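Long-range contact in peptidoglycan D,D-transpeptidase FtsI (Yersinia pestis, PDB 6SYN), which probably cross-links peptidoglycan peptides as a class B penicillin-binding protein, a D,D-transpeptidase that penicillin-type ligands occupy at its active site: residues V309-L314 with R357-F362. Residues are numbered along the deposited sequence; the frame is centred on the assembly and turned at random.
Sequences VSKLAL and RATFSF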
# COMPACT_ATOMS: atom_id res chain seq x y z
N VAL A 309 -4.83 -22.73 -15.43
CA VAL A 309 -5.30 -22.65 -14.02
C VAL A 309 -6.80 -23.00 -13.95
O VAL A 309 -7.21 -23.56 -12.91
CB VAL A 309 -5.02 -21.29 -13.35
CG1 VAL A 309 -3.53 -21.06 -13.16
CG2 VAL A 309 -5.66 -20.12 -14.08
N SER A 310 -7.58 -22.67 -14.98
CA SER A 310 -9.03 -23.00 -15.05
C SER A 310 -9.18 -24.53 -15.06
O SER A 310 -10.09 -25.04 -14.38
CB SER A 310 -9.71 -22.39 -16.24
OG SER A 310 -9.51 -23.19 -17.40
N LYS A 311 -8.31 -25.22 -15.79
CA LYS A 311 -8.36 -26.70 -15.89
C LYS A 311 -7.96 -27.30 -14.54
O LYS A 311 -8.52 -28.36 -14.19
CB LYS A 311 -7.53 -27.20 -17.07
CG LYS A 311 -8.24 -27.11 -18.41
CD LYS A 311 -7.39 -27.44 -19.60
CE LYS A 311 -8.17 -27.42 -20.90
NZ LYS A 311 -7.52 -28.23 -21.96
N LEU A 312 -7.05 -26.65 -13.79
CA LEU A 312 -6.56 -27.13 -12.47
C LEU A 312 -7.67 -26.96 -11.42
O LEU A 312 -7.92 -27.92 -10.67
CB LEU A 312 -5.29 -26.36 -12.07
CG LEU A 312 -4.06 -26.60 -12.94
CD1 LEU A 312 -2.87 -25.81 -12.41
CD2 LEU A 312 -3.71 -28.08 -13.03
N ALA A 313 -8.30 -25.79 -11.37
CA ALA A 313 -9.49 -25.49 -10.53
C ALA A 313 -10.57 -26.55 -10.74
O ALA A 313 -11.04 -27.10 -9.73
CB ALA A 313 -10.02 -24.12 -10.86
N LEU A 314 -10.94 -26.83 -12.00
CA LEU A 314 -12.14 -27.64 -12.35
C LEU A 314 -11.84 -29.14 -12.25
O LEU A 314 -12.81 -29.92 -12.31
CB LEU A 314 -12.63 -27.26 -13.76
CG LEU A 314 -13.40 -25.94 -13.84
CD1 LEU A 314 -13.50 -25.45 -15.28
CD2 LEU A 314 -14.79 -26.07 -13.24
N ARG A 357 -15.92 -21.02 -10.58
CA ARG A 357 -14.73 -21.83 -10.20
C ARG A 357 -13.52 -21.43 -11.06
O ARG A 357 -12.45 -21.18 -10.48
CB ARG A 357 -15.05 -23.32 -10.34
CG ARG A 357 -16.04 -23.82 -9.30
CD ARG A 357 -16.72 -25.11 -9.70
NE ARG A 357 -15.83 -26.25 -9.58
CZ ARG A 357 -16.12 -27.49 -9.95
NH1 ARG A 357 -17.31 -27.77 -10.47
NH2 ARG A 357 -15.23 -28.45 -9.79
N ALA A 358 -13.69 -21.36 -12.38
CA ALA A 358 -12.65 -20.96 -13.35
C ALA A 358 -12.16 -19.54 -13.04
O ALA A 358 -10.95 -19.36 -12.83
CB ALA A 358 -13.19 -21.05 -14.76
N THR A 359 -13.05 -18.56 -12.99
CA THR A 359 -12.70 -17.13 -12.79
C THR A 359 -11.97 -16.96 -11.45
O THR A 359 -11.04 -16.13 -11.39
CB THR A 359 -13.93 -16.22 -12.93
OG1 THR A 359 -14.96 -16.74 -12.10
CG2 THR A 359 -14.40 -16.12 -14.36
N PHE A 360 -12.35 -17.74 -10.43
CA PHE A 360 -11.69 -17.78 -9.09
C PHE A 360 -10.24 -18.26 -9.22
O PHE A 360 -9.41 -17.87 -8.37
CB PHE A 360 -12.45 -18.69 -8.12
CG PHE A 360 -12.29 -18.34 -6.66
CD1 PHE A 360 -12.64 -17.08 -6.20
CD2 PHE A 360 -11.82 -19.27 -5.75
CE1 PHE A 360 -12.51 -16.75 -4.86
CE2 PHE A 360 -11.70 -18.94 -4.41
CZ PHE A 360 -12.04 -17.69 -3.96
N SER A 361 -9.93 -19.08 -10.23
CA SER A 361 -8.57 -19.62 -10.48
C SER A 361 -7.66 -18.57 -11.12
O SER A 361 -6.44 -18.80 -11.14
CB SER A 361 -8.61 -20.89 -11.29
OG SER A 361 -8.79 -20.63 -12.68
N PHE A 362 -8.20 -17.47 -11.66
CA PHE A 362 -7.38 -16.32 -12.12
C PHE A 362 -7.91 -15.03 -11.46
O PHE A 362 -7.90 -13.96 -12.10
CB PHE A 362 -7.25 -16.28 -13.65
CG PHE A 362 -8.47 -16.61 -14.47
CD1 PHE A 362 -9.38 -15.62 -14.83
CD2 PHE A 362 -8.69 -17.90 -14.94
CE1 PHE A 362 -10.48 -15.93 -15.62
CE2 PHE A 362 -9.79 -18.20 -15.72
CZ PHE A 362 -10.68 -17.21 -16.06
O HOH W 1 -13.30 -25.70 -8.47
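Helix 306-314 meets the last turn of helix 354-360 and the residues that follow it, with Ser310 CA 4.5 Å from Ala358 CA and Val309 CA 5.7 Å from Ser361 CA. It is an instance of close helix packing where serine and alanine line the interface: Ala313 CB rests 3.6 Å from Ser361 CB, and Ser310 CB lies against the Ala358 methyl. Ser361 OG, placed between its backbone N and carbonyl carbon (chi1 79°), turns back to the preceding turn and donates to Ala358 O, approaching one lone pair in the plane of that carbonyl; the same oxygen also accepts from Ser361 N. Val309 CG2 lies against Ser361 O and reaches the edge of the Phe362 ring, 3.9 Å from Phe362 CD2. Farther along, Leu314 CD2 sits over the centre of one face of the Arg357 guanidinium, 3.8 Å above its plane. A water accepts from Arg357 NE at 2.8 Å and lies within hydrogen-bonding distance of Ala313 O, while Arg357 NH2 bonds Met316 O. Within the transpeptidase domain, Leu321 of helix 319-327 packs on Ala313 and Ser361, Leu314 leans on strand 279-281, and Val309 and Phe362 touch Lys255 of helix 255-264, which lines the ligand pocket.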